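Long-range contact in paenibacillus xanthan lyase (Paenibacillus, PDB 6F2P), which cleaves the polysaccharide xanthan as a lyase, probably of polysaccharide lyase family 8, and probably acts on more than one form of it: residues 713-727 with 745-759. Numbering follows the deposited sequence.
Sequences TGLISKDNEITVIQY and YKVKFSLTGTPGSNP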
ATOM      1  N   THR A 713      -1.962 -15.869 -27.371  1.00 25.93           N
ATOM      2  CA  THR A 713      -2.148 -15.577 -28.784  1.00 26.37           C
ATOM      3  C   THR A 713      -2.029 -14.083 -29.051  1.00 28.41           C
ATOM      4  O   THR A 713      -1.674 -13.662 -30.149  1.00 29.36           O
ATOM      5  CB  THR A 713      -3.519 -16.057 -29.262  1.00 24.53           C
ATOM      6  OG1 THR A 713      -4.543 -15.364 -28.538  1.00 23.41           O
ATOM      7  CG2 THR A 713      -3.655 -17.544 -29.026  1.00 22.65           C
ATOM      8  N   GLY A 714      -2.319 -13.277 -28.039  1.00 28.07           N
ATOM      9  CA  GLY A 714      -2.179 -11.842 -28.178  1.00 27.71           C
ATOM     10  C   GLY A 714      -2.642 -11.099 -26.948  1.00 25.87           C
ATOM     11  O   GLY A 714      -2.715 -11.659 -25.859  1.00 25.50           O
ATOM     12  N   LEU A 715      -2.974  -9.832 -27.134  1.00 28.14           N
ATOM     13  CA  LEU A 715      -3.347  -8.974 -26.025  1.00 17.15           C
ATOM     14  C   LEU A 715      -4.842  -8.679 -26.018  1.00 18.62           C
ATOM     15  O   LEU A 715      -5.461  -8.530 -27.064  1.00 27.77           O
ATOM     16  CB  LEU A 715      -2.558  -7.670 -26.100  1.00 18.29           C
ATOM     17  CG  LEU A 715      -2.736  -6.729 -24.917  1.00 24.05           C
ATOM     18  CD1 LEU A 715      -2.280  -7.420 -23.639  1.00 17.38           C
ATOM     19  CD2 LEU A 715      -1.985  -5.429 -25.146  1.00 17.82           C
ATOM     20  N   ILE A 716      -5.424  -8.613 -24.829  1.00 25.68           N
ATOM     21  CA  ILE A 716      -6.794  -8.164 -24.695  1.00 20.00           C
ATOM     22  C   ILE A 716      -6.806  -6.768 -24.102  1.00 24.29           C
ATOM     23  O   ILE A 716      -7.436  -5.873 -24.646  1.00 28.40           O
ATOM     24  CB  ILE A 716      -7.621  -9.106 -23.830  1.00 20.04           C
ATOM     25  CG1 ILE A 716      -7.739 -10.461 -24.516  1.00 22.73           C
ATOM     26  CG2 ILE A 716      -9.003  -8.527 -23.606  1.00 17.34           C
ATOM     27  CD1 ILE A 716      -8.541 -11.474 -23.743  1.00 22.60           C
ATOM     28  N   SER A 717      -6.099  -6.577 -22.993  1.00 21.68           N
ATOM     29  CA  SER A 717      -6.032  -5.262 -22.354  1.00 22.11           C
ATOM     30  C   SER A 717      -4.840  -5.145 -21.421  1.00 23.46           C
ATOM     31  O   SER A 717      -4.238  -6.149 -21.044  1.00 26.86           O
ATOM     32  CB  SER A 717      -7.313  -4.967 -21.588  1.00 16.11           C
ATOM     33  OG  SER A 717      -7.595  -6.015 -20.680  1.00 36.10           O
ATOM     34  N   LYS A 718      -4.500  -3.915 -21.049  1.00 20.25           N
ATOM     35  CA  LYS A 718      -3.354  -3.685 -20.183  1.00 21.69           C
ATOM     36  C   LYS A 718      -3.360  -2.285 -19.581  1.00 25.53           C
ATOM     37  O   LYS A 718      -3.823  -1.331 -20.204  1.00 27.05           O
ATOM     38  CB  LYS A 718      -2.043  -3.932 -20.940  1.00 20.82           C
ATOM     39  CG  LYS A 718      -1.557  -2.768 -21.784  1.00 22.26           C
ATOM     40  CD  LYS A 718      -0.157  -3.018 -22.341  1.00 18.75           C
ATOM     41  CE  LYS A 718       0.421  -1.745 -22.930  1.00 19.71           C
ATOM     42  NZ  LYS A 718       0.172  -0.569 -22.024  1.00 26.54           N
ATOM     43  N   ASP A 719      -2.851  -2.168 -18.358  1.00 26.76           N
ATOM     44  CA  ASP A 719      -2.659  -0.867 -17.737  1.00 22.41           C
ATOM     45  C   ASP A 719      -1.487  -0.175 -18.408  1.00 23.85           C
ATOM     46  O   ASP A 719      -0.690  -0.819 -19.092  1.00 24.43           O
ATOM     47  CB  ASP A 719      -2.406  -1.013 -16.235  1.00 25.66           C
ATOM     48  CG  ASP A 719      -3.683  -1.252 -15.446  1.00 31.54           C
ATOM     49  OD1 ASP A 719      -4.729  -0.681 -15.812  1.00 39.13           O
ATOM     50  OD2 ASP A 719      -3.643  -2.004 -14.450  1.00 38.23           O
ATOM     51  N   ASN A 720      -1.382   1.135 -18.209  1.00 26.66           N
ATOM     52  CA  ASN A 720      -0.378   1.943 -18.896  1.00 25.74           C
ATOM     53  C   ASN A 720       1.054   1.451 -18.722  1.00 31.40           C
ATOM     54  O   ASN A 720       1.788   1.282 -19.697  1.00 37.46           O
ATOM     55  CB  ASN A 720      -0.450   3.390 -18.428  1.00 33.38           C
ATOM     56  CG  ASN A 720      -1.829   3.969 -18.559  1.00 40.97           C
ATOM     57  OD1 ASN A 720      -2.284   4.732 -17.688  1.00 42.53           O
ATOM     58  ND2 ASN A 720      -2.517   3.616 -19.651  1.00 28.35           N
ATOM     59  N   GLU A 721       1.449   1.220 -17.478  1.00 26.42           N
ATOM     60  CA  GLU A 721       2.852   0.977 -17.171  1.00 22.72           C
ATOM     61  C   GLU A 721       3.322  -0.434 -17.530  1.00 22.07           C
ATOM     62  O   GLU A 721       4.476  -0.792 -17.288  1.00 24.60           O
ATOM     63  CB  GLU A 721       3.135   1.316 -15.704  1.00 26.51           C
ATOM     64  CG  GLU A 721       2.787   2.761 -15.350  1.00 24.16           C
ATOM     65  CD  GLU A 721       3.424   3.760 -16.312  1.00 35.11           C
ATOM     66  OE1 GLU A 721       4.624   3.609 -16.632  1.00 33.56           O
ATOM     67  OE2 GLU A 721       2.724   4.694 -16.758  1.00 36.87           O
ATOM     68  N   ILE A 722       2.429  -1.224 -18.120  1.00 21.77           N
ATOM     69  CA  ILE A 722       2.781  -2.546 -18.628  1.00 21.54           C
ATOM     70  C   ILE A 722       3.364  -2.455 -20.036  1.00 19.28           C
ATOM     71  O   ILE A 722       2.818  -1.775 -20.897  1.00 24.30           O
ATOM     72  CB  ILE A 722       1.555  -3.473 -18.709  1.00 22.62           C
ATOM     73  CG1 ILE A 722       0.868  -3.598 -17.352  1.00 21.91           C
ATOM     74  CG2 ILE A 722       1.966  -4.851 -19.224  1.00 19.37           C
ATOM     75  CD1 ILE A 722       1.659  -4.386 -16.361  1.00 18.86           C
ATOM     76  N   THR A 723       4.471  -3.144 -20.271  1.00 19.33           N
ATOM     77  CA  THR A 723       5.019  -3.262 -21.613  1.00 20.05           C
ATOM     78  C   THR A 723       5.102  -4.729 -21.969  1.00 19.03           C
ATOM     79  O   THR A 723       5.878  -5.464 -21.363  1.00 21.32           O
ATOM     80  CB  THR A 723       6.431  -2.669 -21.702  1.00 22.98           C
ATOM     81  OG1 THR A 723       6.386  -1.270 -21.398  1.00 26.39           O
ATOM     82  CG2 THR A 723       7.001  -2.860 -23.092  1.00 14.17           C
ATOM     83  N   VAL A 724       4.298  -5.162 -22.936  1.00 18.63           N
ATOM     84  CA  VAL A 724       4.307  -6.562 -23.344  1.00 20.02           C
ATOM     85  C   VAL A 724       5.598  -6.890 -24.091  1.00 20.70           C
ATOM     86  O   VAL A 724       6.020  -6.144 -24.971  1.00 20.26           O
ATOM     87  CB  VAL A 724       3.101  -6.897 -24.220  1.00 19.77           C
ATOM     88  CG1 VAL A 724       3.159  -8.348 -24.656  1.00 25.58           C
ATOM     89  CG2 VAL A 724       1.829  -6.633 -23.465  1.00 16.87           C
ATOM     90  N   ILE A 725       6.235  -7.995 -23.723  1.00 18.85           N
ATOM     91  CA  ILE A 725       7.510  -8.367 -24.327  1.00 22.14           C
ATOM     92  C   ILE A 725       7.370  -9.562 -25.262  1.00 22.40           C
ATOM     93  O   ILE A 725       8.044  -9.635 -26.293  1.00 24.58           O
ATOM     94  CB  ILE A 725       8.569  -8.642 -23.249  1.00 20.27           C
ATOM     95  CG1 ILE A 725       8.790  -7.377 -22.423  1.00 14.76           C
ATOM     96  CG2 ILE A 725       9.880  -9.114 -23.870  1.00 15.59           C
ATOM     97  CD1 ILE A 725       9.907  -7.506 -21.429  1.00 24.08           C
ATOM     98  N   GLN A 726       6.471 -10.479 -24.919  1.00 20.75           N
ATOM     99  CA  GLN A 726       6.247 -11.647 -25.753  1.00 20.25           C
ATOM    100  C   GLN A 726       4.902 -12.301 -25.481  1.00 21.16           C
ATOM    101  O   GLN A 726       4.412 -12.259 -24.363  1.00 27.61           O
ATOM    102  CB  GLN A 726       7.358 -12.661 -25.516  1.00 20.68           C
ATOM    103  CG  GLN A 726       7.325 -13.836 -26.458  1.00 22.61           C
ATOM    104  CD  GLN A 726       8.413 -14.821 -26.153  1.00 25.60           C
ATOM    105  OE1 GLN A 726       9.495 -14.772 -26.740  1.00 30.31           O
ATOM    106  NE2 GLN A 726       8.147 -15.714 -25.210  1.00 25.51           N
ATOM    107  N   TYR A 727       4.316 -12.911 -26.509  1.00 27.59           N
ATOM    108  CA  TYR A 727       3.083 -13.680 -26.370  1.00 24.10           C
ATOM    109  C   TYR A 727       3.340 -15.186 -26.359  1.00 24.51           C
ATOM    110  O   TYR A 727       2.799 -15.912 -25.528  1.00 22.36           O
ATOM    111  CB  TYR A 727       2.131 -13.358 -27.516  1.00 24.42           C
ATOM    112  CG  TYR A 727       1.727 -11.914 -27.566  1.00 30.43           C
ATOM    113  CD1 TYR A 727       1.076 -11.321 -26.490  1.00 28.86           C
ATOM    114  CD2 TYR A 727       1.986 -11.141 -28.686  1.00 23.72           C
ATOM    115  CE1 TYR A 727       0.695  -9.995 -26.530  1.00 28.12           C
ATOM    116  CE2 TYR A 727       1.612  -9.815 -28.737  1.00 26.96           C
ATOM    117  CZ  TYR A 727       0.969  -9.244 -27.655  1.00 34.86           C
ATOM    118  OH  TYR A 727       0.600  -7.919 -27.697  1.00 39.59           O
ATOM    119  N   TYR A 745      -0.978  -3.105 -11.080  1.00 24.33           N
ATOM    120  CA  TYR A 745      -0.955  -3.034 -12.537  1.00 19.38           C
ATOM    121  C   TYR A 745      -1.419  -4.353 -13.156  1.00 22.26           C
ATOM    122  O   TYR A 745      -0.890  -5.414 -12.815  1.00 22.82           O
ATOM    123  CB  TYR A 745       0.460  -2.753 -13.001  1.00 16.54           C
ATOM    124  CG  TYR A 745       1.085  -1.550 -12.344  1.00 21.48           C
ATOM    125  CD1 TYR A 745       1.836  -1.677 -11.179  1.00 20.65           C
ATOM    126  CD2 TYR A 745       0.930  -0.289 -12.890  1.00 21.32           C
ATOM    127  CE1 TYR A 745       2.418  -0.578 -10.581  1.00 19.06           C
ATOM    128  CE2 TYR A 745       1.507   0.815 -12.304  1.00 22.25           C
ATOM    129  CZ  TYR A 745       2.248   0.668 -11.149  1.00 23.17           C
ATOM    130  OH  TYR A 745       2.812   1.780 -10.567  1.00 26.65           O
ATOM    131  N   LYS A 746      -2.382  -4.291 -14.076  1.00 21.89           N
ATOM    132  CA  LYS A 746      -2.972  -5.500 -14.651  1.00 18.83           C
ATOM    133  C   LYS A 746      -2.773  -5.628 -16.161  1.00 27.15           C
ATOM    134  O   LYS A 746      -2.734  -4.634 -16.883  1.00 30.19           O
ATOM    135  CB  LYS A 746      -4.466  -5.590 -14.314  1.00 21.80           C
ATOM    136  CG  LYS A 746      -4.766  -5.933 -12.860  1.00 19.56           C
ATOM    137  CD  LYS A 746      -6.250  -5.758 -12.552  1.00 22.89           C
ATOM    138  CE  LYS A 746      -6.597  -6.142 -11.115  1.00 22.06           C
ATOM    139  NZ  LYS A 746      -5.748  -5.437 -10.117  1.00 21.79           N
ATOM    140  N   VAL A 747      -2.652  -6.871 -16.620  1.00 21.91           N
ATOM    141  CA  VAL A 747      -2.589  -7.178 -18.038  1.00 14.48           C
ATOM    142  C   VAL A 747      -3.378  -8.461 -18.295  1.00 20.31           C
ATOM    143  O   VAL A 747      -3.311  -9.405 -17.515  1.00 22.49           O
ATOM    144  CB  VAL A 747      -1.126  -7.313 -18.535  1.00 21.27           C
ATOM    145  CG1 VAL A 747      -0.400  -8.450 -17.826  1.00 16.09           C
ATOM    146  CG2 VAL A 747      -1.081  -7.521 -20.049  1.00 24.70           C
ATOM    147  N   LYS A 748      -4.155  -8.484 -19.373  1.00 24.10           N
ATOM    148  CA  LYS A 748      -4.946  -9.661 -19.713  1.00 21.68           C
ATOM    149  C   LYS A 748      -4.622 -10.136 -21.128  1.00 25.64           C
ATOM    150  O   LYS A 748      -4.824  -9.418 -22.115  1.00 24.77           O
ATOM    151  CB  LYS A 748      -6.447  -9.394 -19.546  1.00 22.75           C
ATOM    152  CG  LYS A 748      -7.327 -10.584 -19.929  1.00 26.23           C
ATOM    153  CD  LYS A 748      -8.667 -10.576 -19.197  1.00 31.04           C
ATOM    154  CE  LYS A 748      -9.453  -9.302 -19.465  1.00 49.67           C
ATOM    155  NZ  LYS A 748     -10.850  -9.350 -18.931  1.00 39.84           N
ATOM    156  N   PHE A 749      -4.105 -11.356 -21.212  1.00 24.06           N
ATOM    157  CA  PHE A 749      -3.698 -11.938 -22.476  1.00 17.31           C
ATOM    158  C   PHE A 749      -4.795 -12.823 -23.058  1.00 23.97           C
ATOM    159  O   PHE A 749      -5.594 -13.401 -22.323  1.00 25.90           O
ATOM    160  CB  PHE A 749      -2.442 -12.768 -22.259  1.00 15.09           C
ATOM    161  CG  PHE A 749      -1.204 -11.952 -22.043  1.00 18.95           C
ATOM    162  CD1 PHE A 749      -0.481 -11.465 -23.123  1.00 17.10           C
ATOM    163  CD2 PHE A 749      -0.751 -11.679 -20.760  1.00 21.22           C
ATOM    164  CE1 PHE A 749       0.676 -10.717 -22.927  1.00 19.76           C
ATOM    165  CE2 PHE A 749       0.405 -10.931 -20.556  1.00 17.64           C
ATOM    166  CZ  PHE A 749       1.119 -10.449 -21.640  1.00 18.54           C
ATOM    167  N   SER A 750      -4.830 -12.935 -24.382  1.00 20.16           N
ATOM    168  CA  SER A 750      -5.740 -13.870 -25.029  1.00 18.33           C
ATOM    169  C   SER A 750      -5.064 -15.233 -25.172  1.00 19.36           C
ATOM    170  O   SER A 750      -3.859 -15.315 -25.402  1.00 21.16           O
ATOM    171  CB  SER A 750      -6.169 -13.339 -26.395  1.00 26.84           C
ATOM    172  OG  SER A 750      -5.052 -13.153 -27.249  1.00 31.55           O
ATOM    173  N   LEU A 751      -5.834 -16.305 -25.034  1.00 21.92           N
ATOM    174  CA  LEU A 751      -5.271 -17.647 -25.155  1.00 28.28           C
ATOM    175  C   LEU A 751      -5.774 -18.380 -26.396  1.00 29.49           C
ATOM    176  O   LEU A 751      -5.255 -19.437 -26.753  1.00 25.83           O
ATOM    177  CB  LEU A 751      -5.590 -18.474 -23.912  1.00 25.79           C
ATOM    178  CG  LEU A 751      -4.954 -18.028 -22.596  1.00 26.66           C
ATOM    179  CD1 LEU A 751      -5.286 -19.022 -21.488  1.00 31.51           C
ATOM    180  CD2 LEU A 751      -3.452 -17.876 -22.751  1.00 21.42           C
ATOM    181  N   THR A 752      -6.792 -17.818 -27.041  1.00 31.70           N
ATOM    182  CA  THR A 752      -7.373 -18.430 -28.230  1.00 30.76           C
ATOM    183  C   THR A 752      -7.390 -17.474 -29.421  1.00 36.68           C
ATOM    184  O   THR A 752      -6.979 -16.311 -29.320  1.00 32.09           O
ATOM    185  CB  THR A 752      -8.815 -18.908 -27.982  1.00 32.42           C
ATOM    186  OG1 THR A 752      -9.632 -17.789 -27.604  1.00 29.75           O
ATOM    187  CG2 THR A 752      -8.854 -19.983 -26.894  1.00 19.37           C
ATOM    188  N   GLY A 753      -7.887 -17.978 -30.546  1.00 44.93           N
ATOM    189  CA  GLY A 753      -7.874 -17.233 -31.789  1.00 36.89           C
ATOM    190  C   GLY A 753      -6.619 -17.548 -32.581  1.00 43.07           C
ATOM    191  O   GLY A 753      -5.843 -18.448 -32.227  1.00 32.88           O
ATOM    192  N   THR A 754      -6.420 -16.811 -33.666  1.00 44.33           N
ATOM    193  CA  THR A 754      -5.203 -16.946 -34.445  1.00 43.98           C
ATOM    194  C   THR A 754      -4.121 -16.105 -33.783  1.00 35.42           C
ATOM    195  O   THR A 754      -4.358 -14.943 -33.454  1.00 36.75           O
ATOM    196  CB  THR A 754      -5.426 -16.523 -35.917  1.00 51.54           C
ATOM    197  OG1 THR A 754      -5.859 -17.663 -36.672  1.00 59.30           O
ATOM    198  CG2 THR A 754      -4.146 -15.962 -36.544  1.00 41.07           C
ATOM    199  N   PRO A 755      -2.938 -16.701 -33.557  1.00 29.85           N
ATOM    200  CA  PRO A 755      -1.819 -15.962 -32.968  1.00 29.83           C
ATOM    201  C   PRO A 755      -1.522 -14.693 -33.747  1.00 33.82           C
ATOM    202  O   PRO A 755      -1.443 -14.735 -34.976  1.00 38.01           O
ATOM    203  CB  PRO A 755      -0.649 -16.937 -33.095  1.00 21.07           C
ATOM    204  CG  PRO A 755      -1.284 -18.279 -33.065  1.00 30.17           C
ATOM    205  CD  PRO A 755      -2.624 -18.129 -33.741  1.00 29.43           C
ATOM    206  N   GLY A 756      -1.397 -13.577 -33.034  1.00 31.22           N
ATOM    207  CA  GLY A 756      -0.940 -12.336 -33.626  1.00 30.90           C
ATOM    208  C   GLY A 756       0.571 -12.341 -33.616  1.00 28.52           C
ATOM    209  O   GLY A 756       1.191 -13.360 -33.317  1.00 29.08           O
ATOM    210  N   SER A 757       1.175 -11.203 -33.926  1.00 32.13           N
ATOM    211  CA  SER A 757       2.628 -11.131 -33.969  1.00 29.65           C
ATOM    212  C   SER A 757       3.221 -10.838 -32.599  1.00 32.26           C
ATOM    213  O   SER A 757       2.705 -10.003 -31.856  1.00 34.69           O
ATOM    214  CB  SER A 757       3.082 -10.073 -34.974  1.00 30.44           C
ATOM    215  OG  SER A 757       2.790 -10.470 -36.305  1.00 42.36           O
ATOM    216  N   ASN A 758       4.302 -11.536 -32.266  1.00 29.93           N
ATOM    217  CA  ASN A 758       5.080 -11.200 -31.082  1.00 26.33           C
ATOM    218  C   ASN A 758       5.641  -9.802 -31.229  1.00 27.12           C
ATOM    219  O   ASN A 758       6.048  -9.417 -32.323  1.00 29.34           O
ATOM    220  CB  ASN A 758       6.243 -12.171 -30.895  1.00 19.43           C
ATOM    221  CG  ASN A 758       5.865 -13.386 -30.082  1.00 28.26           C
ATOM    222  OD1 ASN A 758       4.944 -13.339 -29.263  1.00 31.21           O
ATOM    223  ND2 ASN A 758       6.587 -14.486 -30.289  1.00 33.37           N
ATOM    224  N   PRO A 759       5.669  -9.038 -30.126  1.00 27.87           N
ATOM    225  CA  PRO A 759       6.307  -7.720 -30.131  1.00 26.82           C
ATOM    226  C   PRO A 759       7.742  -7.801 -30.642  1.00 25.03           C
ATOM    227  O   PRO A 759       8.424  -8.814 -30.457  1.00 23.72           O
ATOM    228  CB  PRO A 759       6.291  -7.319 -28.653  1.00 21.78           C
ATOM    229  CG  PRO A 759       5.108  -8.024 -28.107  1.00 25.80           C
ATOM    230  CD  PRO A 759       5.084  -9.357 -28.813  1.00 26.17           C
TER
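Strand 714-718 pairs antiparallel with strand 745-750 at the border of a seven-stranded sheet, and the chain then turns through D719-I722 into strand 722-726, an edge strand of a second sheet, so the contact joins both layers of a beta-sandwich, probably the C-terminal sandwich of the lyase. The pairing is interrupted by a classic beta bulge: I716 N and S717 N both donate to K748 O, while K748 N returns an almost straight bond (178°) to S717 O. At the turn, D719 OD2 takes K746 N at 2.6 Å on its anti side, somewhat out of the carboxylate plane, and D719 N binds K746 O.

Between the layers the packing is apolar. I722 CG2 rests on V747 CB, V724 CG1 meets the edge of the F749 ring at CE1 (3.8 Å), and the Y727 and F749 rings touch rim to rim with planes at 75°. G714 CA sits over one face of the Y727 ring, toward its rim, and P759 CD approaches Y727 CE2 to 3.5 Å. N758 OD1 accepts a hydrogen bond from Y727 N, which stands above the plane of the amide carbonyl, while N758 ND2 donates to Y728 O.

T713 closes the far end. Its chi1 of 62° sets OG1 between the backbone N and the carbonyl carbon, where it accepts from S750 OG at 2.6 Å and donates to T752 O at 2.7 Å; T713 N donates to S750 O and T713 O accepts from G756 N. A valine here would probably leave S750 OG and T752 O without this shared hydroxyl and give the loop after S750 more freedom to shift. Hydrogen bonds run along the edge strand and hold the loop after S750 at T752, G756 and N758, while aliphatic and aromatic contacts fill the interior.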